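Long-range contacts in tryptophan--tRNA ligase (Aeropyrum pernix, PDB 3A04), which catalyses the ATP-dependent attachment of L-tryptophan to tRNA(Trp), as an aminoacyl-tRNA synthetase of the first class that carries an iron-sulfur cluster: residues A282-R287 with C303-M308; G298-C303 with S326-K331. One frame throughout, in Å; residues are numbered along the deposited sequence.

Contact 1. Residues A282-R287 with C303-M308; sequences ALTGGR and CSVYHM. With CD (cadmium ion), chain D; SF4 (iron/sulfur cluster), chain B.
The flat carbonyl group of Leu283 takes two donors from Ser304. Ser304 OG lies in the carbonyl plane, on a lone pair, 2.8 Å from Leu283 O. Ser304 N bonds to Leu283 O at 3.0 Å and is tilted 20° from the same plane. Cys303 C and a metal-bound water lie at the edge of the His307 ring, in its plane. Ser304 OG has a further partner in Leu252 O. The Cys303 carbonyl is also held twice. His307 N and His307 ND1 reach it from opposite faces of its plane. ND1 stands 42° above that plane and is 2.6 Å from Cys303 O, which lies close to the plane of the imidazole ring. His307 NE2 binds a cadmium ion at 2.5 Å, and two waters bind the same metal.

Cys303 is the N-cap of helix 304-313 and a ligand of the iron-sulfur cluster. Its SG is anti to the backbone N (chi1 175°). There Cys303 SG binds FE4 at 2.4 Å. Tyr306 N gives Cys303 SG a capping bond at 3.5 Å. This N-H and the helix start would be expected to stabilise negative charge on the sulfur. Gly285 N lies 3.4 Å from Cys303 CB and is buried without a polar partner.

Thr284 and Val305 lie side by side and point the same way. Thr284 CG2 meets Val305 CG2 at 3.9 Å, and both methyls pack against cluster sulfide S2. Thr284 OG1 accepts from Gly286 N, an ST turn, and the Gly285-Gly286 peptide runs beside sulfide S1. Ala282 CB touches Ser304 OG and Val305 CG2.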
ATOM      1  N   ALA A 282      36.501   3.649  23.934  1.00 40.16           N
ATOM      2  CA  ALA A 282      35.176   3.556  24.610  1.00 38.91           C
ATOM      3  C   ALA A 282      35.149   4.230  25.995  1.00 40.60           C
ATOM      4  O   ALA A 282      36.116   4.122  26.773  1.00 37.66           O
ATOM      5  CB  ALA A 282      34.727   2.079  24.794  1.00 38.29           C
ATOM      6  N   LEU A 283      34.012   4.841  26.330  1.00 40.43           N
ATOM      7  CA  LEU A 283      33.773   5.275  27.714  1.00 42.96           C
ATOM      8  C   LEU A 283      33.655   4.114  28.722  1.00 43.85           C
ATOM      9  O   LEU A 283      32.986   3.074  28.472  1.00 43.55           O
ATOM     10  CB  LEU A 283      32.530   6.184  27.780  1.00 44.18           C
ATOM     11  CG  LEU A 283      32.592   7.376  26.803  1.00 45.53           C
ATOM     12  CD1 LEU A 283      31.453   8.403  26.987  1.00 46.61           C
ATOM     13  CD2 LEU A 283      33.938   8.083  26.833  1.00 50.27           C
ATOM     14  N   THR A 284      34.322   4.283  29.853  1.00 42.51           N
ATOM     15  CA  THR A 284      34.307   3.278  30.902  1.00 44.59           C
ATOM     16  C   THR A 284      33.757   3.866  32.197  1.00 45.49           C
ATOM     17  O   THR A 284      33.507   5.067  32.286  1.00 46.37           O
ATOM     18  CB  THR A 284      35.761   2.818  31.219  1.00 44.06           C
ATOM     19  OG1 THR A 284      36.489   3.932  31.793  1.00 47.00           O
ATOM     20  CG2 THR A 284      36.436   2.371  29.963  1.00 42.80           C
ATOM     21  N   GLY A 285      33.542   3.014  33.180  1.00 46.53           N
ATOM     22  CA  GLY A 285      33.360   3.477  34.560  1.00 48.95           C
ATOM     23  C   GLY A 285      34.670   3.601  35.338  1.00 49.67           C
ATOM     24  O   GLY A 285      34.688   3.321  36.511  1.00 50.37           O
ATOM     25  N   GLY A 286      35.770   3.943  34.667  1.00 52.12           N
ATOM     26  CA  GLY A 286      37.103   4.070  35.293  1.00 56.18           C
ATOM     27  C   GLY A 286      37.216   5.401  36.053  1.00 59.39           C
ATOM     28  O   GLY A 286      36.257   6.203  36.077  1.00 58.84           O
ATOM     29  N   ARG A 287      38.356   5.643  36.716  1.00 62.44           N
ATOM     30  CA  ARG A 287      38.458   6.822  37.600  1.00 64.93           C
ATOM     31  C   ARG A 287      39.604   7.672  37.150  1.00 66.94           C
ATOM     32  O   ARG A 287      40.280   7.352  36.141  1.00 67.47           O
ATOM     33  CB  ARG A 287      38.602   6.457  39.092  1.00 65.66           C
ATOM     34  CG  ARG A 287      37.667   5.384  39.674  1.00 66.00           C
ATOM     35  CD  ARG A 287      36.363   5.853  40.421  1.00 67.41           C
ATOM     36  NE  ARG A 287      35.787   4.652  41.065  1.00 66.50           N
ATOM     37  CZ  ARG A 287      34.621   4.544  41.726  1.00 68.06           C
ATOM     38  NH1 ARG A 287      33.799   5.583  41.894  1.00 65.01           N
ATOM     39  NH2 ARG A 287      34.263   3.351  42.224  1.00 65.96           N
ATOM     40  N   CYS A 303      29.742   1.254  32.248  1.00 40.12           N
ATOM     41  CA  CYS A 303      30.956   1.083  31.446  1.00 38.47           C
ATOM     42  C   CYS A 303      30.547   0.376  30.162  1.00 38.31           C
ATOM     43  O   CYS A 303      29.949  -0.719  30.192  1.00 36.54           O
ATOM     44  CB  CYS A 303      31.947   0.174  32.187  1.00 38.84           C
ATOM     45  SG  CYS A 303      33.340  -0.142  31.187  1.00 38.48           S
ATOM     46  N   SER A 304      30.873   0.986  29.041  1.00 37.46           N
ATOM     47  CA  SER A 304      30.485   0.388  27.742  1.00 38.47           C
ATOM     48  C   SER A 304      31.418  -0.805  27.366  1.00 37.69           C
ATOM     49  O   SER A 304      31.087  -1.623  26.525  1.00 36.89           O
ATOM     50  CB  SER A 304      30.488   1.494  26.688  1.00 39.11           C
ATOM     51  OG  SER A 304      31.815   1.778  26.339  1.00 45.22           O
ATOM     52  N   VAL A 305      32.583  -0.931  28.025  1.00 36.88           N
ATOM     53  CA  VAL A 305      33.454  -2.107  27.794  1.00 36.66           C
ATOM     54  C   VAL A 305      32.836  -3.324  28.461  1.00 36.38           C
ATOM     55  O   VAL A 305      32.676  -4.404  27.845  1.00 36.40           O
ATOM     56  CB  VAL A 305      34.874  -1.871  28.368  1.00 37.69           C
ATOM     57  CG1 VAL A 305      35.725  -3.209  28.242  1.00 35.95           C
ATOM     58  CG2 VAL A 305      35.546  -0.683  27.639  1.00 39.28           C
ATOM     59  N   TYR A 306      32.414  -3.124  29.699  1.00 34.97           N
ATOM     60  CA  TYR A 306      31.766  -4.162  30.452  1.00 34.05           C
ATOM     61  C   TYR A 306      30.467  -4.590  29.750  1.00 34.50           C
ATOM     62  O   TYR A 306      30.153  -5.781  29.679  1.00 33.39           O
ATOM     63  CB  TYR A 306      31.468  -3.702  31.904  1.00 33.97           C
ATOM     64  CG  TYR A 306      30.752  -4.781  32.687  1.00 34.14           C
ATOM     65  CD1 TYR A 306      31.423  -5.974  33.046  1.00 33.41           C
ATOM     66  CD2 TYR A 306      29.378  -4.683  32.983  1.00 38.52           C
ATOM     67  CE1 TYR A 306      30.718  -7.049  33.725  1.00 35.77           C
ATOM     68  CE2 TYR A 306      28.677  -5.745  33.655  1.00 36.85           C
ATOM     69  CZ  TYR A 306      29.363  -6.906  34.027  1.00 41.56           C
ATOM     70  OH  TYR A 306      28.693  -7.917  34.712  1.00 38.76           O
ATOM     71  N   HIS A 307      29.695  -3.632  29.234  1.00 33.32           N
ATOM     72  CA  HIS A 307      28.503  -4.051  28.448  1.00 34.60           C
ATOM     73  C   HIS A 307      28.825  -4.794  27.149  1.00 33.47           C
ATOM     74  O   HIS A 307      28.111  -5.682  26.778  1.00 34.33           O
ATOM     75  CB  HIS A 307      27.584  -2.847  28.238  1.00 33.86           C
ATOM     76  CG  HIS A 307      26.896  -2.451  29.486  1.00 38.96           C
ATOM     77  ND1 HIS A 307      27.457  -1.568  30.393  1.00 48.08           N
ATOM     78  CD2 HIS A 307      25.737  -2.890  30.052  1.00 44.97           C
ATOM     79  CE1 HIS A 307      26.627  -1.412  31.419  1.00 49.37           C
ATOM     80  NE2 HIS A 307      25.593  -2.217  31.242  1.00 46.23           N
ATOM     81  N   MET A 308      29.917  -4.458  26.471  1.00 32.64           N
ATOM     82  CA  MET A 308      30.352  -5.279  25.340  1.00 33.11           C
ATOM     83  C   MET A 308      30.635  -6.724  25.824  1.00 32.03           C
ATOM     84  O   MET A 308      30.286  -7.690  25.165  1.00 31.96           O
ATOM     85  CB  MET A 308      31.671  -4.725  24.743  1.00 32.12           C
ATOM     86  CG  MET A 308      31.466  -3.586  23.729  1.00 38.25           C
ATOM     87  SD  MET A 308      30.668  -4.102  22.179  1.00 44.25           S
ATOM     88  CE  MET A 308      31.867  -5.113  21.310  1.00 43.51           C
TER
HETATM   89 CD    CD D 375      23.386  -2.456  32.346  1.00 63.87          CD
HETATM   90 FE1  SF4 B 373      36.804  -2.792  32.896  1.00 44.72          FE
HETATM   91 FE2  SF4 B 373      35.846  -1.733  35.241  1.00 49.29          FE
HETATM   92 FE3  SF4 B 373      37.371  -0.207  33.540  1.00 48.98          FE
HETATM   93 FE4  SF4 B 373      34.887  -1.020  32.729  1.00 42.44          FE
HETATM   94  S1  SF4 B 373      35.418   0.383  34.583  1.00 48.71           S
HETATM   95  S2  SF4 B 373      36.774  -1.051  31.474  1.00 44.89           S
HETATM   96  S3  SF4 B 373      34.663  -3.025  33.678  1.00 44.89           S
HETATM   97  S4  SF4 B 373      38.068  -2.058  34.766  1.00 46.17           S
HETATM   98  O   HOH W   1      22.645  -1.091  31.060  1.00 52.83           O
HETATM   99  O   HOH W   2      22.567  -4.738  31.306  1.00 42.01           O

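Contact 2. Residues G298-C303 with S326-K331. With SF4 (iron/sulfur cluster), chain B.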
ATOM      1  N   GLY A 298      36.153   0.144  39.987  1.00 61.34           N
ATOM      2  CA  GLY A 298      35.427   0.826  38.944  1.00 57.22           C
ATOM      3  C   GLY A 298      33.921   0.685  39.025  1.00 54.73           C
ATOM      4  O   GLY A 298      33.356   0.076  39.973  1.00 54.11           O
ATOM      5  N   VAL A 299      33.255   1.247  38.016  1.00 51.25           N
ATOM      6  CA  VAL A 299      31.821   1.229  37.985  1.00 49.81           C
ATOM      7  C   VAL A 299      31.338   0.536  36.671  1.00 49.60           C
ATOM      8  O   VAL A 299      31.107   1.204  35.654  1.00 47.39           O
ATOM      9  CB  VAL A 299      31.253   2.685  38.194  1.00 49.64           C
ATOM     10  CG1 VAL A 299      29.678   2.709  38.258  1.00 49.42           C
ATOM     11  CG2 VAL A 299      31.909   3.355  39.485  1.00 48.65           C
ATOM     12  N   PRO A 300      31.233  -0.813  36.698  1.00 49.67           N
ATOM     13  CA  PRO A 300      30.810  -1.577  35.493  1.00 49.04           C
ATOM     14  C   PRO A 300      29.395  -1.221  34.988  1.00 48.35           C
ATOM     15  O   PRO A 300      29.160  -1.234  33.782  1.00 47.27           O
ATOM     16  CB  PRO A 300      30.876  -3.058  35.961  1.00 48.67           C
ATOM     17  CG  PRO A 300      31.957  -3.070  37.068  1.00 48.70           C
ATOM     18  CD  PRO A 300      31.698  -1.716  37.790  1.00 50.20           C
ATOM     19  N   GLU A 301      28.483  -0.910  35.915  1.00 47.72           N
ATOM     20  CA  GLU A 301      27.099  -0.451  35.616  1.00 47.61           C
ATOM     21  C   GLU A 301      27.027   0.673  34.553  1.00 45.65           C
ATOM     22  O   GLU A 301      26.058   0.759  33.809  1.00 45.80           O
ATOM     23  CB  GLU A 301      26.377   0.002  36.911  1.00 48.37           C
ATOM     24  CG  GLU A 301      25.995  -1.133  37.877  1.00 50.49           C
ATOM     25  CD  GLU A 301      27.179  -1.725  38.707  1.00 54.90           C
ATOM     26  OE1 GLU A 301      28.292  -1.150  38.724  1.00 54.79           O
ATOM     27  OE2 GLU A 301      26.978  -2.778  39.374  1.00 56.20           O
ATOM     28  N   VAL A 302      28.066   1.504  34.458  1.00 44.91           N
ATOM     29  CA  VAL A 302      28.105   2.606  33.467  1.00 43.59           C
ATOM     30  C   VAL A 302      29.197   2.466  32.393  1.00 42.45           C
ATOM     31  O   VAL A 302      29.555   3.454  31.703  1.00 41.34           O
ATOM     32  CB  VAL A 302      28.184   4.003  34.186  1.00 44.46           C
ATOM     33  CG1 VAL A 302      27.071   4.086  35.230  1.00 44.56           C
ATOM     34  CG2 VAL A 302      29.516   4.147  34.876  1.00 43.79           C
ATOM     35  N   CYS A 303      29.742   1.254  32.248  1.00 40.12           N
ATOM     36  CA  CYS A 303      30.956   1.083  31.446  1.00 38.47           C
ATOM     37  C   CYS A 303      30.547   0.376  30.162  1.00 38.31           C
ATOM     38  O   CYS A 303      29.949  -0.719  30.192  1.00 36.54           O
ATOM     39  CB  CYS A 303      31.947   0.174  32.187  1.00 38.84           C
ATOM     40  SG  CYS A 303      33.340  -0.142  31.187  1.00 38.48           S
ATOM     41  N   SER A 326      36.384  -8.297  39.853  1.00 56.65           N
ATOM     42  CA  SER A 326      37.706  -7.669  39.802  1.00 56.62           C
ATOM     43  C   SER A 326      37.685  -6.156  39.694  1.00 57.44           C
ATOM     44  O   SER A 326      38.373  -5.465  40.470  1.00 57.05           O
ATOM     45  CB  SER A 326      38.600  -8.304  38.727  1.00 56.27           C
ATOM     46  OG  SER A 326      38.543  -9.717  38.852  1.00 56.46           O
ATOM     47  N   CYS A 327      36.908  -5.626  38.741  1.00 57.65           N
ATOM     48  CA  CYS A 327      36.719  -4.185  38.647  1.00 57.93           C
ATOM     49  C   CYS A 327      36.089  -3.597  39.927  1.00 59.59           C
ATOM     50  O   CYS A 327      36.463  -2.511  40.356  1.00 60.28           O
ATOM     51  CB  CYS A 327      35.823  -3.841  37.459  1.00 57.55           C
ATOM     52  SG  CYS A 327      35.400  -2.110  37.394  1.00 55.23           S
ATOM     53  N   ARG A 328      35.113  -4.288  40.505  1.00 61.07           N
ATOM     54  CA  ARG A 328      34.462  -3.784  41.724  1.00 63.47           C
ATOM     55  C   ARG A 328      35.299  -4.010  42.999  1.00 64.15           C
ATOM     56  O   ARG A 328      34.967  -3.461  44.049  1.00 64.45           O
ATOM     57  CB  ARG A 328      33.085  -4.396  41.922  1.00 63.61           C
ATOM     58  CG  ARG A 328      32.046  -3.824  40.981  1.00 67.61           C
ATOM     59  CD  ARG A 328      30.691  -3.827  41.626  1.00 71.54           C
ATOM     60  NE  ARG A 328      30.642  -2.959  42.799  1.00 72.97           N
ATOM     61  CZ  ARG A 328      29.720  -3.036  43.757  1.00 74.22           C
ATOM     62  NH1 ARG A 328      28.748  -3.950  43.696  1.00 71.37           N
ATOM     63  NH2 ARG A 328      29.781  -2.187  44.786  1.00 74.32           N
ATOM     64  N   LEU A 329      36.368  -4.804  42.888  1.00 64.02           N
ATOM     65  CA  LEU A 329      37.287  -5.030  44.007  1.00 63.71           C
ATOM     66  C   LEU A 329      38.572  -4.207  43.948  1.00 62.99           C
ATOM     67  O   LEU A 329      39.398  -4.298  44.845  1.00 63.07           O
ATOM     68  CB  LEU A 329      37.616  -6.524  44.130  1.00 63.57           C
ATOM     69  CG  LEU A 329      36.928  -7.301  45.237  1.00 64.11           C
ATOM     70  CD1 LEU A 329      35.538  -6.723  45.559  1.00 65.85           C
ATOM     71  CD2 LEU A 329      36.883  -8.779  44.911  1.00 63.76           C
ATOM     72  N   GLY A 330      38.749  -3.400  42.911  1.00 61.98           N
ATOM     73  CA  GLY A 330      40.025  -2.701  42.709  1.00 61.06           C
ATOM     74  C   GLY A 330      41.161  -3.495  42.058  1.00 60.52           C
ATOM     75  O   GLY A 330      42.325  -3.030  42.017  1.00 61.54           O
ATOM     76  N   LYS A 331      40.849  -4.664  41.506  1.00 59.11           N
ATOM     77  CA  LYS A 331      41.902  -5.572  40.980  1.00 58.42           C
ATOM     78  C   LYS A 331      42.286  -5.389  39.498  1.00 57.17           C
ATOM     79  O   LYS A 331      43.164  -6.093  38.992  1.00 56.51           O
ATOM     80  CB  LYS A 331      41.535  -7.056  41.251  1.00 59.47           C
ATOM     81  CG  LYS A 331      41.544  -7.504  42.714  1.00 62.18           C
ATOM     82  CD  LYS A 331      40.397  -8.511  42.986  1.00 66.32           C
ATOM     83  CE  LYS A 331      40.642  -9.376  44.258  1.00 69.94           C
ATOM     84  NZ  LYS A 331      41.607 -10.523  43.988  1.00 68.72           N
TER
HETATM   85 FE1  SF4 B 373      36.804  -2.792  32.896  1.00 44.72          FE
HETATM   86 FE2  SF4 B 373      35.846  -1.733  35.241  1.00 49.29          FE
HETATM   87 FE3  SF4 B 373      37.371  -0.207  33.540  1.00 48.98          FE
HETATM   88 FE4  SF4 B 373      34.887  -1.020  32.729  1.00 42.44          FE
HETATM   89  S1  SF4 B 373      35.418   0.383  34.583  1.00 48.71           S
HETATM   90  S2  SF4 B 373      36.774  -1.051  31.474  1.00 44.89           S
HETATM   91  S3  SF4 B 373      34.663  -3.025  33.678  1.00 44.89           S
HETATM   92  S4  SF4 B 373      38.068  -2.058  34.766  1.00 46.17           S
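This contact belongs to the iron-sulfur cluster site, where the turn containing Gly298 and Pro300 packs on the C-terminal end of helix 317-328. Cys327 is the centre of the packing. Its SG is anti to the backbone N (chi1 173°) and binds FE2 at 2.2 Å. The same sulfur lies 3.3 Å from Gly298 CA. Gly298 has no side chain, and this allows the close approach. Pro300 CG touches Cys327 SG at 3.6 Å and also reaches Cys327 CB, so the proline ring covers part of the metal-bound side chain.

One backbone hydrogen bond joins the segments. Gly298 N donates to Cys327 O at 2.7 Å, and the bond is nearly straight at 166°. The donor stands 37° above the carbonyl plane.

Pro300 and Arg328 cross at about a right angle. Pro300 CD meets Arg328 CG at 3.8 Å. The polar ends of Glu301 and Arg328 are near each other but not in contact: Glu301 OE2 is 4.8 Å from Arg328 NH1. Tyr324 OH is hydrogen-bonded to Glu301 OE2 and weakly to Arg328 NH1.

Cys303 N bonds back to Pro300 O at 3.0 Å, which closes the turn just before the cluster ligand Cys303. Gly330, with positive phi, lies in a Schellman motif just past helix 317-328, with Lys331 N bonded to Ser326 O. Cys334 and Cys337 also line the pocket, and the whole is typical of a cysteine-lined [4Fe-4S] site.

Overall arrangement
Contacts 1 and 2 belong to one cluster site, with centres 9 Å apart. They share Cys303, the ligand of FE4, while Cys327 of contact 2 holds FE2. A probable backbone hydrogen bond ties them directly, with Gly285 O 2.9 Å from Val299 N. Packing adds to it: His307 CE1 lies 3.3 Å from Glu301 O. In sequence the segments of the two contacts alternate, and both contacts touch the cluster. Their centres lie about 22 Å and 27 Å from the centre of the chain. Contact 1 also bonds to Leu252, four residues before the 'KMSKS' region begins at Lys256, which connects the cluster site to the chain leading into that motif.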